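Side-chain contacts in putative cytoplasmic protein (Salmonella enterica subsp. enterica serovar Typhimurium, PDB 4J32), which probably hydrolyses peptidoglycan as a papain-like NlpC/P60 amidase effector of the type VI secretion system, and is inhibited by the immunity protein Tai4: residues L24-V29 with V140-G145; F70-A73 with A79-S82; A34-I39 with K46-G51. One frame throughout, in Å; residues are numbered along the deposited sequence. Where two conformers were deposited one is given.

Contact 1: residues L24-V29 with V140-G145; sequences LAFRKV and VTLWNG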
loop_
_atom_site.group_PDB
_atom_site.type_symbol
_atom_site.label_atom_id
_atom_site.label_comp_id
_atom_site.label_asym_id
_atom_site.label_seq_id
_atom_site.Cartn_x
_atom_site.Cartn_y
_atom_site.Cartn_z
ATOM N N LEU A 24 26.428 29.932 -8.356
ATOM C CA LEU A 24 27.474 29.128 -7.741
ATOM C C LEU A 24 26.921 28.296 -6.578
ATOM O O LEU A 24 27.224 27.102 -6.439
ATOM C CB LEU A 24 28.597 30.065 -7.239
ATOM C CG LEU A 24 29.819 29.536 -6.509
ATOM C CD1 LEU A 24 30.885 30.648 -6.535
ATOM C CD2 LEU A 24 29.532 29.087 -5.066
ATOM N N ALA A 25 26.168 28.929 -5.699
ATOM C CA ALA A 25 25.675 28.220 -4.505
ATOM C C ALA A 25 24.711 27.080 -4.916
ATOM O O ALA A 25 24.779 25.969 -4.400
ATOM C CB ALA A 25 24.962 29.199 -3.566
ATOM N N PHE A 26 23.844 27.368 -5.879
ATOM C CA PHE A 26 22.889 26.347 -6.366
ATOM C C PHE A 26 23.607 25.077 -6.828
ATOM O O PHE A 26 23.174 23.959 -6.509
ATOM C CB PHE A 26 22.006 26.899 -7.487
ATOM C CG PHE A 26 20.803 26.000 -7.801
ATOM C CD1 PHE A 26 19.553 26.275 -7.257
ATOM C CD2 PHE A 26 20.972 24.851 -8.586
ATOM C CE1 PHE A 26 18.443 25.441 -7.531
ATOM C CE2 PHE A 26 19.869 23.994 -8.861
ATOM C CZ PHE A 26 18.626 24.295 -8.320
ATOM N N ARG A 27 24.696 25.239 -7.580
ATOM C CA ARG A 27 25.470 24.110 -8.054
ATOM C C ARG A 27 25.921 23.175 -6.930
ATOM O O ARG A 27 25.931 21.953 -7.114
ATOM C CB ARG A 27 26.679 24.599 -8.866
ATOM C CG ARG A 27 27.480 23.485 -9.524
ATOM C CD ARG A 27 28.677 24.034 -10.284
ATOM N NE ARG A 27 28.283 24.830 -11.435
ATOM C CZ ARG A 27 28.527 26.133 -11.569
ATOM N NH1 ARG A 27 29.195 26.795 -10.622
ATOM N NH2 ARG A 27 28.154 26.753 -12.673
ATOM N N LYS A 28 26.262 23.734 -5.764
ATOM C CA LYS A 28 26.755 22.919 -4.639
ATOM C C LYS A 28 25.713 21.899 -4.184
ATOM O O LYS A 28 26.059 20.873 -3.599
ATOM C CB LYS A 28 27.154 23.778 -3.436
ATOM C CG LYS A 28 28.124 24.953 -3.732
ATOM C CD LYS A 28 29.313 24.607 -4.616
ATOM C CE LYS A 28 30.367 23.780 -3.911
ATOM N NZ LYS A 28 31.595 23.655 -4.789
ATOM N N VAL A 29 24.448 22.211 -4.436
ATOM C CA VAL A 29 23.347 21.325 -4.035
ATOM C C VAL A 29 22.529 20.783 -5.208
ATOM O O VAL A 29 21.431 20.262 -4.999
ATOM C CB VAL A 29 22.424 22.003 -2.959
ATOM C CG1 VAL A 29 23.184 22.187 -1.643
ATOM C CG2 VAL A 29 21.854 23.357 -3.466
ATOM N N VAL A 140 10.406 26.158 -8.283
ATOM C CA VAL A 140 11.195 27.380 -8.053
ATOM C C VAL A 140 12.645 27.014 -8.312
ATOM O O VAL A 140 13.141 26.019 -7.760
ATOM C CB VAL A 140 11.172 27.871 -6.575
ATOM C CG1 VAL A 140 11.687 29.333 -6.481
ATOM C CG2 VAL A 140 9.818 27.718 -5.931
ATOM N N THR A 141 13.322 27.800 -9.147
ATOM C CA THR A 141 14.730 27.516 -9.469
ATOM C C THR A 141 15.444 28.798 -9.946
ATOM O O THR A 141 14.863 29.880 -9.888
ATOM C CB THR A 141 14.870 26.344 -10.494
ATOM O OG1 THR A 141 16.236 25.895 -10.556
ATOM C CG2 THR A 141 14.376 26.734 -11.855
ATOM N N LEU A 142 16.696 28.667 -10.381
ATOM C CA LEU A 142 17.396 29.793 -10.989
ATOM C C LEU A 142 17.379 29.646 -12.497
ATOM O O LEU A 142 17.247 28.539 -13.031
ATOM C CB LEU A 142 18.852 29.883 -10.495
ATOM C CG LEU A 142 19.022 30.002 -8.975
ATOM C CD1 LEU A 142 20.494 30.107 -8.697
ATOM C CD2 LEU A 142 18.302 31.226 -8.437
ATOM N N TRP A 143 17.499 30.784 -13.167
ATOM C CA TRP A 143 17.414 30.879 -14.613
ATOM C C TRP A 143 18.498 31.844 -15.058
ATOM O O TRP A 143 18.594 32.968 -14.531
ATOM C CB TRP A 143 15.997 31.381 -14.989
ATOM C CG TRP A 143 15.822 31.811 -16.412
ATOM C CD1 TRP A 143 15.827 33.100 -16.888
ATOM C CD2 TRP A 143 15.615 30.966 -17.550
ATOM N NE1 TRP A 143 15.619 33.100 -18.257
ATOM C CE2 TRP A 143 15.485 31.806 -18.682
ATOM C CE3 TRP A 143 15.498 29.578 -17.719
ATOM C CZ2 TRP A 143 15.267 31.301 -19.970
ATOM C CZ3 TRP A 143 15.281 29.079 -18.999
ATOM C CH2 TRP A 143 15.162 29.942 -20.103
ATOM N N ASN A 144 19.327 31.428 -16.016
ATOM C CA ASN A 144 20.443 32.290 -16.426
ATOM C C ASN A 144 20.227 33.024 -17.753
ATOM O O ASN A 144 21.193 33.520 -18.358
ATOM C CB ASN A 144 21.759 31.492 -16.456
ATOM C CG ASN A 144 21.830 30.543 -17.639
ATOM O OD1 ASN A 144 20.853 30.386 -18.383
ATOM N ND2 ASN A 144 22.983 29.904 -17.821
ATOM N N GLY A 145 18.974 33.095 -18.207
ATOM C CA GLY A 145 18.645 33.676 -19.512
ATOM C C GLY A 145 18.483 32.656 -20.632
ATOM O O GLY A 145 17.949 32.973 -21.695
#

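Contact 2: residues F70-A73 with A79-S82; sequences FPIA and AKVS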
loop_
_atom_site.group_PDB
_atom_site.type_symbol
_atom_site.label_atom_id
_atom_site.label_comp_id
_atom_site.label_asym_id
_atom_site.label_seq_id
_atom_site.Cartn_x
_atom_site.Cartn_y
_atom_site.Cartn_z
ATOM N N PHE A 70 21.452 36.291 2.335
ATOM C CA PHE A 70 20.011 36.595 2.501
ATOM C C PHE A 70 19.292 35.445 3.210
ATOM O O PHE A 70 18.334 34.884 2.667
ATOM C CB PHE A 70 19.368 36.953 1.145
ATOM C CG PHE A 70 19.969 38.168 0.533
ATOM C CD1 PHE A 70 19.400 39.416 0.749
ATOM C CD2 PHE A 70 21.165 38.087 -0.190
ATOM C CE1 PHE A 70 19.989 40.565 0.219
ATOM C CE2 PHE A 70 21.765 39.238 -0.713
ATOM C CZ PHE A 70 21.189 40.467 -0.505
ATOM N N PRO A 71 19.746 35.111 4.435
ATOM C CA PRO A 71 19.269 33.904 5.107
ATOM C C PRO A 71 17.790 34.003 5.460
ATOM O O PRO A 71 17.262 35.098 5.729
ATOM C CB PRO A 71 20.126 33.835 6.374
ATOM C CG PRO A 71 20.488 35.276 6.641
ATOM C CD PRO A 71 20.682 35.874 5.282
ATOM N N ILE A 72 17.138 32.852 5.425
ATOM C CA ILE A 72 15.755 32.707 5.878
ATOM C C ILE A 72 15.701 32.892 7.392
ATOM O O ILE A 72 16.384 32.178 8.144
ATOM C CB ILE A 72 15.203 31.320 5.453
ATOM C CG1 ILE A 72 15.118 31.255 3.910
ATOM C CG2 ILE A 72 13.826 31.034 6.087
ATOM C CD1 ILE A 72 14.932 29.835 3.361
ATOM N N ALA A 73 14.902 33.853 7.839
ATOM C CA ALA A 73 14.833 34.183 9.264
ATOM C C ALA A 73 14.205 33.021 10.029
ATOM O O ALA A 73 13.307 32.351 9.507
ATOM C CB ALA A 73 14.030 35.461 9.482
ATOM N N ALA A 79 7.181 26.545 7.338
ATOM C CA ALA A 79 7.800 25.362 7.914
ATOM C C ALA A 79 9.256 25.249 7.438
ATOM O O ALA A 79 9.546 25.402 6.252
ATOM C CB ALA A 79 6.991 24.103 7.551
ATOM N N LYS A 80 10.183 25.010 8.365
ATOM C CA LYS A 80 11.597 24.935 8.001
ATOM C C LYS A 80 12.331 24.079 9.024
ATOM O O LYS A 80 11.847 23.889 10.139
ATOM C CB LYS A 80 12.222 26.340 7.972
ATOM C CG LYS A 80 12.263 27.022 9.347
ATOM C CD LYS A 80 12.587 28.534 9.253
ATOM C CE LYS A 80 11.356 29.384 8.975
ATOM N NZ LYS A 80 10.428 29.414 10.154
ATOM N N VAL A 81 13.472 23.542 8.605
ATOM C CA VAL A 81 14.335 22.787 9.513
ATOM C C VAL A 81 15.755 23.306 9.388
ATOM O O VAL A 81 16.159 23.810 8.332
ATOM C CB VAL A 81 14.302 21.256 9.255
ATOM C CG1 VAL A 81 12.895 20.687 9.442
ATOM C CG2 VAL A 81 14.779 20.927 7.857
ATOM N N SER A 82 16.539 23.129 10.447
ATOM C CA SER A 82 17.900 23.636 10.435
ATOM C C SER A 82 18.878 22.682 9.726
ATOM O O SER A 82 18.653 21.456 9.684
ATOM C CB SER A 82 18.363 23.962 11.848
ATOM O OG SER A 82 18.247 22.841 12.701
#

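Contact 3: residues A34-I39 with K46-G51; sequences ADVGSI and KNITGG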
loop_
_atom_site.group_PDB
_atom_site.type_symbol
_atom_site.label_atom_id
_atom_site.label_comp_id
_atom_site.label_asym_id
_atom_site.label_seq_id
_atom_site.Cartn_x
_atom_site.Cartn_y
_atom_site.Cartn_z
ATOM N N ALA A 34 19.263 12.699 -1.611
ATOM C CA ALA A 34 20.143 12.016 -0.651
ATOM C C ALA A 34 21.454 12.789 -0.479
ATOM O O ALA A 34 21.896 13.035 0.646
ATOM C CB ALA A 34 20.429 10.551 -1.045
ATOM N N ASP A 35 22.055 13.196 -1.597
ATOM C CA ASP A 35 23.323 13.919 -1.552
ATOM C C ASP A 35 23.164 15.310 -0.910
ATOM O O ASP A 35 24.031 15.746 -0.147
ATOM C CB ASP A 35 23.965 14.002 -2.944
ATOM C CG ASP A 35 24.608 12.682 -3.387
ATOM O OD1 ASP A 35 24.784 11.748 -2.570
ATOM O OD2 ASP A 35 24.954 12.573 -4.575
ATOM N N VAL A 36 22.064 15.993 -1.219
ATOM C CA VAL A 36 21.720 17.282 -0.608
ATOM C C VAL A 36 21.673 17.158 0.917
ATOM O O VAL A 36 22.197 18.020 1.635
ATOM C CB VAL A 36 20.372 17.811 -1.152
ATOM C CG1 VAL A 36 19.920 19.084 -0.405
ATOM C CG2 VAL A 36 20.500 18.105 -2.650
ATOM N N GLY A 37 21.073 16.071 1.396
ATOM C CA GLY A 37 21.015 15.784 2.832
ATOM C C GLY A 37 22.403 15.648 3.433
ATOM O O GLY A 37 22.660 16.176 4.507
ATOM N N SER A 38 23.307 14.954 2.733
ATOM C CA SER A 38 24.674 14.765 3.209
ATOM C C SER A 38 25.423 16.087 3.274
ATOM O O SER A 38 26.194 16.336 4.207
ATOM C CB SER A 38 25.453 13.812 2.304
ATOM O OG SER A 38 24.925 12.506 2.377
ATOM N N ILE A 39 25.200 16.913 2.261
ATOM C CA ILE A 39 25.866 18.193 2.109
ATOM C C ILE A 39 25.444 19.170 3.206
ATOM O O ILE A 39 26.302 19.846 3.808
ATOM C CB ILE A 39 25.594 18.774 0.688
ATOM C CG1 ILE A 39 26.332 17.927 -0.370
ATOM C CG2 ILE A 39 25.986 20.277 0.580
ATOM C CD1 ILE A 39 25.786 18.163 -1.792
ATOM N N LYS A 46 18.874 14.627 8.565
ATOM C CA LYS A 46 18.081 13.651 9.308
ATOM C C LYS A 46 16.738 13.351 8.646
ATOM O O LYS A 46 16.334 12.186 8.545
ATOM C CB LYS A 46 17.883 14.133 10.744
ATOM C CG LYS A 46 19.187 14.046 11.540
ATOM C CD LYS A 46 18.977 14.281 13.016
ATOM C CE LYS A 46 20.304 14.171 13.751
ATOM N NZ LYS A 46 20.201 14.746 15.121
ATOM N N ASN A 47 16.055 14.401 8.183
ATOM C CA ASN A 47 14.776 14.223 7.507
ATOM C C ASN A 47 14.893 13.574 6.148
ATOM O O ASN A 47 14.015 12.798 5.754
ATOM C CB ASN A 47 13.997 15.531 7.416
ATOM C CG ASN A 47 13.302 15.862 8.721
ATOM O OD1 ASN A 47 12.270 15.270 9.058
ATOM N ND2 ASN A 47 13.878 16.791 9.479
ATOM N N ILE A 48 15.971 13.884 5.438
ATOM C CA ILE A 48 16.263 13.211 4.168
ATOM C C ILE A 48 16.634 11.731 4.347
ATOM O O ILE A 48 16.122 10.861 3.629
ATOM C CB ILE A 48 17.281 14.024 3.346
ATOM C CG1 ILE A 48 16.587 15.281 2.791
ATOM C CG2 ILE A 48 17.917 13.180 2.228
ATOM C CD1 ILE A 48 17.589 16.291 2.235
ATOM N N THR A 49 17.473 11.439 5.334
ATOM C CA THR A 49 17.817 10.055 5.661
ATOM C C THR A 49 16.582 9.244 6.037
ATOM O O THR A 49 16.460 8.070 5.650
ATOM C CB THR A 49 18.889 10.007 6.773
ATOM O OG1 THR A 49 20.078 10.633 6.277
ATOM C CG2 THR A 49 19.197 8.565 7.229
ATOM N N GLY A 50 15.669 9.869 6.782
ATOM C CA GLY A 50 14.422 9.227 7.191
ATOM C C GLY A 50 13.414 9.084 6.051
ATOM O O GLY A 50 12.402 8.401 6.184
ATOM N N GLY A 51 13.701 9.722 4.920
ATOM C CA GLY A 51 12.821 9.697 3.759
ATOM C C GLY A 51 11.681 10.697 3.764
ATOM O O GLY A 51 10.857 10.709 2.831
#

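Contact 1: residues L24-V29 with V140-G145
A chi1 of -167° sets CG of Phe26 opposite the backbone N and carries the ring off helix 19-28 toward strand 138-143, while Leu142 on that strand holds CG anti to the carbonyl carbon (chi1 -57°), which sends its branches toward the helix. The two side chains run antiparallel alongside each other: CD1 of Leu142 reaches the root of the phenylalanine, 3.7 Å from Phe26 CB, and Leu142 CG lies 4.1 Å from Phe26 CD1, obliquely to the ring. The far end of the same ring meets Thr141, whose side chain crosses it at about a right angle. There the hydroxyl does the touching, with Thr141 OG1 3.6 Å from Phe26 CZ, again from an oblique direction. That oxygen has weak hydrogen bonds to Ser149 OG and Asp150 OD1, and Phe26 also rests on both of these residues.

The strand is an outer one of the four-stranded antiparallel sheet, and helix 19-28 packs on it, consistent with the helix-against-sheet build of the papain-like fold. Leu142 also touches Ala22 and Trp23 of the same helix, and Phe26 also touches Arg60 of helix 57-67. Between these two segments the contact is van der Waals packing of three buried residues, while the threonine hydroxyl finds its polar partners in the loop that follows the strand.

Contact 2: residues F70-A73 with A79-S82
Lys80 and Ile72 make the apolar part of this contact through their aliphatic carbons. Their side chains lie side by side, pointing opposite ways, and the nearest approach is a loose one, 4.1 Å between Ile72 CG2 and Lys80 CE. With chi1 at -66°, CG2 points away from the backbone N of Ile72 and faces the lysine. Ile72 is buried, and beyond Lys80 it packs on Ser62 and Leu65 of helix 57-67 and on Ile90 of strand 88-90.

A second kind of contact runs between the lysine chain and the backbone. The carbonyl oxygen of Ala73 sits against the methylenes, 3.6 Å from Lys80 CE and 3.9 Å from Lys80 CD. The ammonium nitrogen is farther from it, with Lys80 NZ 4.2 Å from Ala73 O, and no bond is made there.

In the fold, residues 70-73 belong to the loop that leaves helix 57-67, and the chain comes back as strand 80-82, paired antiparallel with strand 88-90 in a small two-stranded sheet. Lys80 therefore reaches from the sheet across the mouth of the loop that leads into its own strand.

Hydrogen bonding to carbonyls of that loop is the third kind of interaction. Bends at chi3 (84°) and chi4 (69°) fold the lysine chain back, and NZ gives hydrogen bonds to the carbonyl oxygens of Arg74, Ser76 and Tyr78. Three bonds to backbone oxygens hold the ammonium group in place, and the negative ends of the three carbonyl dipoles probably stabilise its charge. Nearer the start of the loop, Ile72 N is hydrogen-bonded to Asn66 OD1 of helix 57-67.

Contact 3: residues A34-I39 with K46-G51
Gly37 of helix 33-40 and Ile48 of helix 42-49 bring their two backbones together, their CA atoms lying 5.6 Å apart, the nearest such pair in the contact. Ile48 supplies nearly all the side-chain surface. Its chi1 of -72° lays CG1 beside the backbone N and leaves CG2 anti to that N, so the residue presents two methyl-bearing arms to the opposing helix. CD1, at the end of the longer arm, settles on the glycine backbone, 3.5 Å from Gly37 CA and 3.6 Å from Gly37 N. The shorter arm spans a turn of helix: Ile48 CG2 is 3.8 Å from Ala34 CA and 4.1 Å from Gly37 CA.

Gly37 has no side chain, and the isoleucine methyls lie directly on its main chain. Val36 adds a looser touch beside the glycine, where its CG1 stands 4.5 Å from Ile48 CD1. The interaction is thus one of methyl groups against main chain, an isoleucine fitted to a glycine surface, with Ala34 forming its more exposed border.

Helix 42-49 closes in a Schellman motif, Gly51 taking positive phi (83°) as the first residue to leave helical geometry, and Gly51 N is bonded back to Ile48 O. Ile48 thus lies in the last turn of its helix.

The two helices follow each other directly in sequence and pack together, the centre of their contact about 17 Å from the centre of the chain. Ile48 also touches Phe53 in the loop leading to helix 57-67. Asn47, next to it, bonds through OD1 to His55 NE2 of the periplasmic immunity protein, while Lys28 and Val29 of helix 19-28 and its exit pack against helix 33-40.

How the contacts relate
Contact 1 spans the longest stretch of chain, and contacts 2 and 3 both close shorter loops within it, contact 3 first. The centres of contacts 1 and 3 are 19 Å apart, yet they touch where the end of helix 19-28 meets helix 33-40: Val29 O lies 3.3 Å from Val36 CG2. Contacts 2 and 3, 17 Å apart between centres, touch through Val81 CG1 and Asn47 ND2 at 4.0 Å, and these two residues both pack on Val51 of the immunity protein. Contacts 1 and 2 stay about 10 Å apart at their nearest atoms. Gly145 lines one 2-ethoxyethanol site, Phe70 and Pro71 another, and six contact 3 residues two more, probably crystallisation solvent.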